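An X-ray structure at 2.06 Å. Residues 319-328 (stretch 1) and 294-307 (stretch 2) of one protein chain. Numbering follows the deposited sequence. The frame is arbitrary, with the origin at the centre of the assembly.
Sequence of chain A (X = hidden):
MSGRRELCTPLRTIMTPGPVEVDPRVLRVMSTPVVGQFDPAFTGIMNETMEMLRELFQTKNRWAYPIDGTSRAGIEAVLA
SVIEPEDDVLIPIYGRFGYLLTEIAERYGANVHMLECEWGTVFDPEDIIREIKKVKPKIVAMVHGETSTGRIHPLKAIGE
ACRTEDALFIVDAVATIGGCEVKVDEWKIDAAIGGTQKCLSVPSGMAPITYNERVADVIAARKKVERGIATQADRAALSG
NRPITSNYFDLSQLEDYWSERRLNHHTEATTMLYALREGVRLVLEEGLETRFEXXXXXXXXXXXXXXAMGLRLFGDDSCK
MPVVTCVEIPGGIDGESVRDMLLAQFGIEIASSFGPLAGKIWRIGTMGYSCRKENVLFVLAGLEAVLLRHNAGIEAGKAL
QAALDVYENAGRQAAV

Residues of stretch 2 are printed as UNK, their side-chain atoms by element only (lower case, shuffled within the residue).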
ATOM      1  N   CYS A 319      16.321 -29.397   1.603  1.00 27.34           N
ATOM      2  CA  CYS A 319      15.693 -28.182   2.067  1.00 27.02           C
ATOM      3  C   CYS A 319      14.884 -27.570   0.906  1.00 25.82           C
ATOM      4  O   CYS A 319      14.929 -26.364   0.706  1.00 26.75           O
ATOM      5  CB  CYS A 319      16.773 -27.200   2.580  1.00 26.45           C
ATOM      6  SG  CYS A 319      18.056 -26.804   1.280  1.00 28.64           S
ATOM      7  N   LYS A 320      14.123 -28.378   0.164  1.00 23.63           N
ATOM      8  CA  LYS A 320      13.375 -27.849  -0.958  1.00 23.38           C
ATOM      9  C   LYS A 320      12.126 -27.104  -0.441  1.00 23.44           C
ATOM     10  O   LYS A 320      11.317 -27.669   0.263  1.00 22.83           O
ATOM     11  CB  LYS A 320      12.893 -28.911  -1.922  1.00 23.82           C
ATOM     12  CG  LYS A 320      12.111 -28.269  -3.130  1.00 23.27           C
ATOM     13  CD  LYS A 320      11.454 -29.367  -4.056  1.00 27.14           C
ATOM     14  CE  LYS A 320      10.616 -28.693  -5.130  1.00 25.02           C
ATOM     15  NZ  LYS A 320       9.383 -28.062  -4.518  1.00 25.39           N
ATOM     16  N   MET A 321      11.975 -25.857  -0.829  1.00 23.13           N
ATOM     17  CA  MET A 321      10.732 -25.134  -0.519  1.00 23.56           C
ATOM     18  C   MET A 321       9.524 -25.837  -1.198  1.00 22.59           C
ATOM     19  O   MET A 321       9.527 -26.033  -2.408  1.00 23.08           O
ATOM     20  CB  MET A 321      10.847 -23.683  -1.008  1.00 23.54           C
ATOM     21  CG  MET A 321       9.816 -22.730  -0.381  1.00 28.26           C
ATOM     22  SD  MET A 321      10.053 -20.939  -0.731  1.00 34.76           S
ATOM     23  CE  MET A 321      11.172 -21.016  -2.024  1.00 35.15           C
ATOM     24  N   PRO A 322       8.467 -26.166  -0.451  1.00 23.48           N
ATOM     25  CA  PRO A 322       7.401 -26.997  -1.092  1.00 25.54           C
ATOM     26  C   PRO A 322       6.672 -26.236  -2.219  1.00 26.21           C
ATOM     27  O   PRO A 322       6.352 -26.850  -3.264  1.00 26.18           O
ATOM     28  CB  PRO A 322       6.410 -27.324   0.073  1.00 23.58           C
ATOM     29  CG  PRO A 322       7.275 -27.149   1.348  1.00 25.93           C
ATOM     30  CD  PRO A 322       8.171 -25.911   0.979  1.00 23.64           C
ATOM     31  N   VAL A 323       6.574 -24.920  -2.063  1.00 24.37           N
ATOM     32  CA  VAL A 323       5.758 -24.089  -2.981  1.00 24.48           C
ATOM     33  C   VAL A 323       6.486 -23.496  -4.185  1.00 25.06           C
ATOM     34  O   VAL A 323       5.891 -22.742  -4.957  1.00 25.63           O
ATOM     35  CB  VAL A 323       4.850 -23.061  -2.231  1.00 23.14           C
ATOM     36  CG1 VAL A 323       3.947 -23.815  -1.197  1.00 20.97           C
ATOM     37  CG2 VAL A 323       5.693 -21.981  -1.502  1.00 23.14           C
ATOM     38  N   VAL A 324       7.742 -23.883  -4.404  1.00 25.32           N
ATOM     39  CA  VAL A 324       8.451 -23.418  -5.583  1.00 24.15           C
ATOM     40  C   VAL A 324       9.220 -24.615  -6.034  1.00 25.26           C
ATOM     41  O   VAL A 324       9.717 -25.372  -5.213  1.00 24.81           O
ATOM     42  CB  VAL A 324       9.424 -22.239  -5.215  1.00 25.81           C
ATOM     43  CG1 VAL A 324      10.327 -21.874  -6.361  1.00 26.50           C
ATOM     44  CG2 VAL A 324       8.610 -20.979  -4.802  1.00 22.46           C
ATOM     45  N   THR A 325       9.357 -24.746  -7.348  1.00 24.39           N
ATOM     46  CA  THR A 325      10.057 -25.852  -7.949  1.00 24.06           C
ATOM     47  C   THR A 325      10.956 -25.272  -9.018  1.00 23.08           C
ATOM     48  O   THR A 325      10.469 -24.578  -9.917  1.00 22.74           O
ATOM     49  CB  THR A 325       9.009 -26.809  -8.558  1.00 23.82           C
ATOM     50  OG1 THR A 325       8.356 -27.399  -7.456  1.00 23.49           O
ATOM     51  CG2 THR A 325       9.701 -27.967  -9.425  1.00 23.81           C
ATOM     52  N   CYS A 326      12.256 -25.471  -8.863  1.00 23.16           N
ATOM     53  CA  CYS A 326      13.267 -24.838  -9.715  1.00 24.65           C
ATOM     54  C   CYS A 326      13.686 -25.875 -10.741  1.00 24.50           C
ATOM     55  O   CYS A 326      14.297 -26.895 -10.387  1.00 24.29           O
ATOM     56  CB  CYS A 326      14.506 -24.397  -8.884  1.00 25.65           C
ATOM     57  SG  CYS A 326      14.119 -23.249  -7.577  1.00 26.43           S
ATOM     58  N   VAL A 327      13.358 -25.610 -12.006  1.00 24.62           N
ATOM     59  CA  VAL A 327      13.589 -26.568 -13.067  1.00 23.63           C
ATOM     60  C   VAL A 327      14.796 -26.097 -13.845  1.00 24.99           C
ATOM     61  O   VAL A 327      14.844 -24.938 -14.258  1.00 24.56           O
ATOM     62  CB  VAL A 327      12.372 -26.685 -14.001  1.00 23.84           C
ATOM     63  CG1 VAL A 327      12.621 -27.722 -15.169  1.00 23.36           C
ATOM     64  CG2 VAL A 327      11.102 -27.020 -13.194  1.00 24.70           C
ATOM     65  N   GLU A 328      15.753 -27.009 -14.068  1.00 25.07           N
ATOM     66  CA  GLU A 328      16.986 -26.690 -14.782  1.00 26.23           C
ATOM     67  C   GLU A 328      16.677 -26.529 -16.263  1.00 26.34           C
ATOM     68  O   GLU A 328      16.046 -27.410 -16.874  1.00 25.74           O
ATOM     69  CB  GLU A 328      18.102 -27.749 -14.509  1.00 26.79           C
ATOM     70  CG  GLU A 328      18.822 -27.515 -13.154  1.00 28.64           C
ATOM     71  CD  GLU A 328      19.859 -28.578 -12.734  1.00 34.39           C
ATOM     72  OE1 GLU A 328      20.503 -28.355 -11.666  1.00 34.99           O
ATOM     73  OE2 GLU A 328      20.039 -29.607 -13.448  1.00 32.59           O
ATOM     74  N   UNK A 294      -2.194 -30.006   1.183  1.00 17.83           N
ATOM     75  CA  UNK A 294      -2.649 -29.765  -0.181  1.00 18.08           C
ATOM     76  C   UNK A 294      -1.526 -29.146  -1.060  1.00 17.39           C
ATOM     77  O   UNK A 294      -1.406 -29.430  -2.237  1.00 16.71           O
ATOM     78  c   UNK A 294      -4.654 -28.587  -1.412  1.00 20.39           C
ATOM     79  c   UNK A 294      -4.274 -27.277  -2.041  1.00 22.33           C
ATOM     80  c   UNK A 294      -4.765 -24.868  -1.676  1.00 19.35           C
ATOM     81  n   UNK A 294      -5.244 -23.896  -0.853  1.00 10.86           N
ATOM     82  n   UNK A 294      -4.788 -26.130  -1.273  1.00 16.48           N
ATOM     83  n   UNK A 294      -4.217 -24.576  -2.827  1.00 14.00           N
ATOM     84  c   UNK A 294      -3.895 -28.856  -0.090  1.00 18.48           C
ATOM     85  N   UNK A 295      -0.720 -28.257  -0.479  1.00 16.95           N
ATOM     86  CA  UNK A 295       0.431 -27.686  -1.208  1.00 16.76           C
ATOM     87  C   UNK A 295       1.461 -28.817  -1.512  1.00 17.42           C
ATOM     88  O   UNK A 295       1.977 -28.894  -2.606  1.00 17.67           O
ATOM     89  c   UNK A 295       0.509 -24.093  -1.308  1.00 12.38           C
ATOM     90  c   UNK A 295       0.247 -25.221  -0.597  1.00 18.46           C
ATOM     91  n   UNK A 295      -0.576 -23.260  -1.171  1.00 18.57           N
ATOM     92  c   UNK A 295       1.042 -26.513  -0.437  1.00 14.85           C
ATOM     93  n   UNK A 295      -0.995 -25.023  -0.014  1.00 18.02           N
ATOM     94  c   UNK A 295      -1.456 -23.824  -0.356  1.00 16.60           C
ATOM     95  N   UNK A 296       1.745 -29.664  -0.548  1.00 16.68           N
ATOM     96  CA  UNK A 296       2.577 -30.844  -0.831  1.00 18.32           C
ATOM     97  C   UNK A 296       2.055 -31.788  -1.910  1.00 17.84           C
ATOM     98  O   UNK A 296       2.820 -32.311  -2.793  1.00 17.56           O
ATOM     99  n   UNK A 296       3.043 -30.458   4.765  1.00 29.99           N
ATOM    100  c   UNK A 296       2.631 -31.682   4.368  1.00 31.90           C
ATOM    101  n   UNK A 296       3.184 -32.311   3.315  1.00 29.42           N
ATOM    102  c   UNK A 296       2.788 -31.613   0.451  1.00 18.02           C
ATOM    103  n   UNK A 296       1.661 -32.285   5.038  1.00 30.56           N
ATOM    104  c   UNK A 296       3.758 -30.837   1.398  1.00 22.03           C
ATOM    105  c   UNK A 296       4.284 -31.764   2.500  1.00 25.92           C
ATOM    106  N   UNK A 297       0.757 -32.062  -1.856  1.00 17.72           N
ATOM    107  CA  UNK A 297       0.184 -32.957  -2.849  1.00 18.61           C
ATOM    108  C   UNK A 297       0.496 -32.451  -4.312  1.00 19.92           C
ATOM    109  O   UNK A 297       1.013 -33.205  -5.195  1.00 18.22           O
ATOM    110  c   UNK A 297      -1.330 -33.054  -2.565  1.00 19.65           C
ATOM    111  n   UNK A 297      -2.776 -35.569  -4.811  1.00 20.22           N
ATOM    112  c   UNK A 297      -3.679 -34.609  -4.850  1.00 20.67           C
ATOM    113  c   UNK A 297      -2.064 -33.960  -3.504  1.00 22.19           C
ATOM    114  c   UNK A 297      -1.776 -35.215  -3.943  1.00 22.95           C
ATOM    115  n   UNK A 297      -3.262 -33.614  -4.092  1.00 22.23           N
ATOM    116  N   UNK A 298       0.192 -31.164  -4.578  1.00 18.28           N
ATOM    117  CA  UNK A 298       0.387 -30.622  -5.916  1.00 18.79           C
ATOM    118  C   UNK A 298       1.864 -30.502  -6.265  1.00 18.72           C
ATOM    119  O   UNK A 298       2.256 -30.665  -7.436  1.00 19.54           O
ATOM    120  n   UNK A 298      -3.981 -29.743  -5.395  1.00 20.70           N
ATOM    121  n   UNK A 298      -2.624 -30.301  -6.949  1.00 18.46           N
ATOM    122  c   UNK A 298      -0.421 -29.338  -6.160  1.00 16.92           C
ATOM    123  c   UNK A 298      -1.893 -29.569  -6.034  1.00 20.05           C
ATOM    124  c   UNK A 298      -3.879 -30.380  -6.539  1.00 16.76           C
ATOM    125  c   UNK A 298      -2.754 -29.245  -5.046  1.00 20.98           C
ATOM    126  N   UNK A 299       2.682 -30.254  -5.250  1.00 18.06           N
ATOM    127  CA  UNK A 299       4.099 -30.227  -5.458  1.00 16.58           C
ATOM    128  C   UNK A 299       4.548 -31.591  -5.984  1.00 16.70           C
ATOM    129  O   UNK A 299       5.368 -31.640  -6.911  1.00 15.38           O
ATOM    130  c   UNK A 299       6.355 -30.112  -4.238  1.00 17.98           C
ATOM    131  o   UNK A 299       6.391 -30.228  -1.832  1.00 14.77           O
ATOM    132  c   UNK A 299       7.054 -30.019  -2.910  1.00 20.84           C
ATOM    133  o   UNK A 299       8.277 -29.696  -2.985  1.00 17.58           O
ATOM    134  c   UNK A 299       4.837 -29.840  -4.157  1.00 16.98           C
ATOM    135  N   UNK A 300       4.005 -32.674  -5.411  1.00 16.42           N
ATOM    136  CA  UNK A 300       4.404 -34.029  -5.764  1.00 19.05           C
ATOM    137  C   UNK A 300       3.974 -34.375  -7.216  1.00 19.45           C
ATOM    138  O   UNK A 300       4.789 -34.859  -7.984  1.00 19.68           O
ATOM    139  c   UNK A 300       3.850 -35.046  -4.759  1.00 18.98           C
ATOM    140  N   UNK A 301       2.725 -34.069  -7.587  1.00 18.70           N
ATOM    141  CA  UNK A 301       2.280 -34.192  -8.957  1.00 18.03           C
ATOM    142  C   UNK A 301       3.136 -33.376  -9.992  1.00 18.89           C
ATOM    143  O   UNK A 301       3.545 -33.945 -10.998  1.00 17.26           O
ATOM    144  c   UNK A 301       0.783 -33.802  -9.040  1.00 18.98           C
ATOM    145  N   UNK A 302       3.364 -32.052  -9.755  1.00 18.43           N
ATOM    146  CA  UNK A 302       4.271 -31.259 -10.597  1.00 18.28           C
ATOM    147  C   UNK A 302       5.642 -31.940 -10.780  1.00 19.53           C
ATOM    148  O   UNK A 302       6.125 -32.115 -11.914  1.00 20.69           O
ATOM    149  c   UNK A 302       4.763 -28.640 -12.240  1.00 18.08           C
ATOM    150  c   UNK A 302       5.380 -28.921 -10.861  1.00 16.70           C
ATOM    151  c   UNK A 302       5.646 -27.586 -10.175  1.00 17.12           C
ATOM    152  c   UNK A 302       4.439 -29.828 -10.055  1.00 17.97           C
ATOM    153  N   UNK A 303       6.247 -32.342  -9.647  1.00 21.00           N
ATOM    154  CA  UNK A 303       7.535 -33.020  -9.594  1.00 20.83           C
ATOM    155  C   UNK A 303       7.597 -34.287 -10.440  1.00 20.18           C
ATOM    156  O   UNK A 303       8.579 -34.481 -11.234  1.00 19.19           O
ATOM    157  c   UNK A 303       7.930 -33.325  -8.130  1.00 21.38           C
ATOM    158  N   UNK A 304       6.577 -35.147 -10.304  1.00 19.71           N
ATOM    159  CA  UNK A 304       6.582 -36.387 -11.138  1.00 19.97           C
ATOM    160  C   UNK A 304       6.386 -35.968 -12.605  1.00 20.19           C
ATOM    161  O   UNK A 304       7.022 -36.529 -13.465  1.00 18.18           O
ATOM    162  c   UNK A 304       5.538 -37.443 -10.677  1.00 18.78           C
ATOM    163  N   UNK A 305       5.603 -34.911 -12.890  1.00 18.89           N
ATOM    164  CA  UNK A 305       5.490 -34.502 -14.286  1.00 18.79           C
ATOM    165  C   UNK A 305       6.794 -33.978 -14.874  1.00 20.59           C
ATOM    166  O   UNK A 305       7.197 -34.366 -16.028  1.00 22.50           O
ATOM    167  N   UNK A 306       7.487 -33.120 -14.115  1.00 20.48           N
ATOM    168  CA  UNK A 306       8.746 -32.494 -14.586  1.00 19.42           C
ATOM    169  C   UNK A 306       9.777 -33.589 -14.823  1.00 20.84           C
ATOM    170  O   UNK A 306      10.527 -33.568 -15.810  1.00 20.89           O
ATOM    171  c   UNK A 306       9.291 -31.484 -13.550  1.00 19.56           C
ATOM    172  c   UNK A 306       8.219 -29.442 -14.918  1.00 19.23           C
ATOM    173  c   UNK A 306       8.407 -30.205 -13.499  1.00 18.76           C
ATOM    174  c   UNK A 306      10.783 -31.174 -13.785  1.00 16.95           C
ATOM    175  N   UNK A 307       9.807 -34.557 -13.912  1.00 21.66           N
ATOM    176  CA  UNK A 307      10.764 -35.693 -14.004  1.00 21.49           C
ATOM    177  C   UNK A 307      10.553 -36.592 -15.214  1.00 22.63           C
ATOM    178  O   UNK A 307      11.514 -36.970 -15.915  1.00 24.21           O
ATOM    179  c   UNK A 307      11.804 -37.683 -12.777  1.00 24.02           C
ATOM    180  n   UNK A 307      12.815 -39.898 -10.048  1.00 32.20           N
ATOM    181  c   UNK A 307      10.720 -36.550 -12.742  1.00 20.24           C
ATOM    182  c   UNK A 307      11.493 -38.804 -11.794  1.00 27.09           C
ATOM    183  c   UNK A 307      12.209 -38.566 -10.474  1.00 30.99           C
TER
HETATM  184  O   HOH W   1       9.711 -29.833  -0.562  1.00 22.76           O
HETATM  185  O   HOH W   2       7.760 -30.186  -7.334  1.00 24.53           O

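Position 294 carries three carbons, a nitrogen, then a carbon holding two more nitrogens, a guanidinium out of reach of stretch 1: Arg294. At 295 one carbon leads to a five-membered ring of three carbons and two nitrogens, and a ring carbon lies 3.5 Å from Val323 CG1. This is His295, the carbon is CD2, and the methyl meets the ring obliquely; both ring nitrogens are hydrogen-bonded elsewhere in the structure, leaving a carbon for the valine. Position 296 repeats the guanidinium pattern of 294; Arg296 has its CA 6.2 Å from Pro322 CA, yet its side chain comes no closer to the loop than 4.6 Å, from Arg296 CG to Pro322 CB.

Positions 297 and 298 each show one carbon and a five-membered ring with two nitrogens, neither reaching stretch 1: His297 and His298. Position 299 has three carbons, the last bearing two oxygens, one of them 2.5 Å from Lys320 NZ. This is Glu299, with chi1 and chi2 both t, and the oxygen is OE2. The other, OE1, lies 3.5 Å from Pro322 CB.

Positions 300 and 301 have a single side-chain carbon each and touch nothing here: Ala300 and Ala301. At 302 four carbons fork at the second, and one tip packs 3.8 Å from Thr325 CB; this is Leu302, through CD2. At 303 the CA-to-CB bond points sideways to stretch 1, and the single carbon, CB, comes no closer than 5.8 Å, to Thr325 CG2: Ala303. Position 304, again one carbon, is out of reach: Ala304. Position 305 has no side-chain atoms, so it is Gly305. At 306 four carbons fork at the first, one arm two carbons long, and its end sits 4.1 Å from Val327 CG2: Ile306, through CD1. Position 307 has four carbons in a row ending in nitrogen and extends clear of stretch 1: Lys307.

The rule is one helical stripe, 295, 299, 302 and 306, read by alternate strand residues and the turn before them. Its polar centre is a salt bridge whose hydrogen bond, Lys320 NZ to Glu299 OE2, is very short at 2.5 Å. Lys320 NZ also donates to Met321 O at 2.9 Å and Val324 O at 2.8 Å, so one lysine ties the beta turn to the helix. Water 1 donates to Glu299 OE2 and Lys320 O, each 2.8 Å from its oxygen; water 2 links Glu299 O to Thr325 OG1. Beyond this polar cluster, Leu302 against Thr325 and Ile306 against Val327 continue the contact with buried, largely apolar packing.

Stretch 2 (294-307) RHRHHEAALAAGIK
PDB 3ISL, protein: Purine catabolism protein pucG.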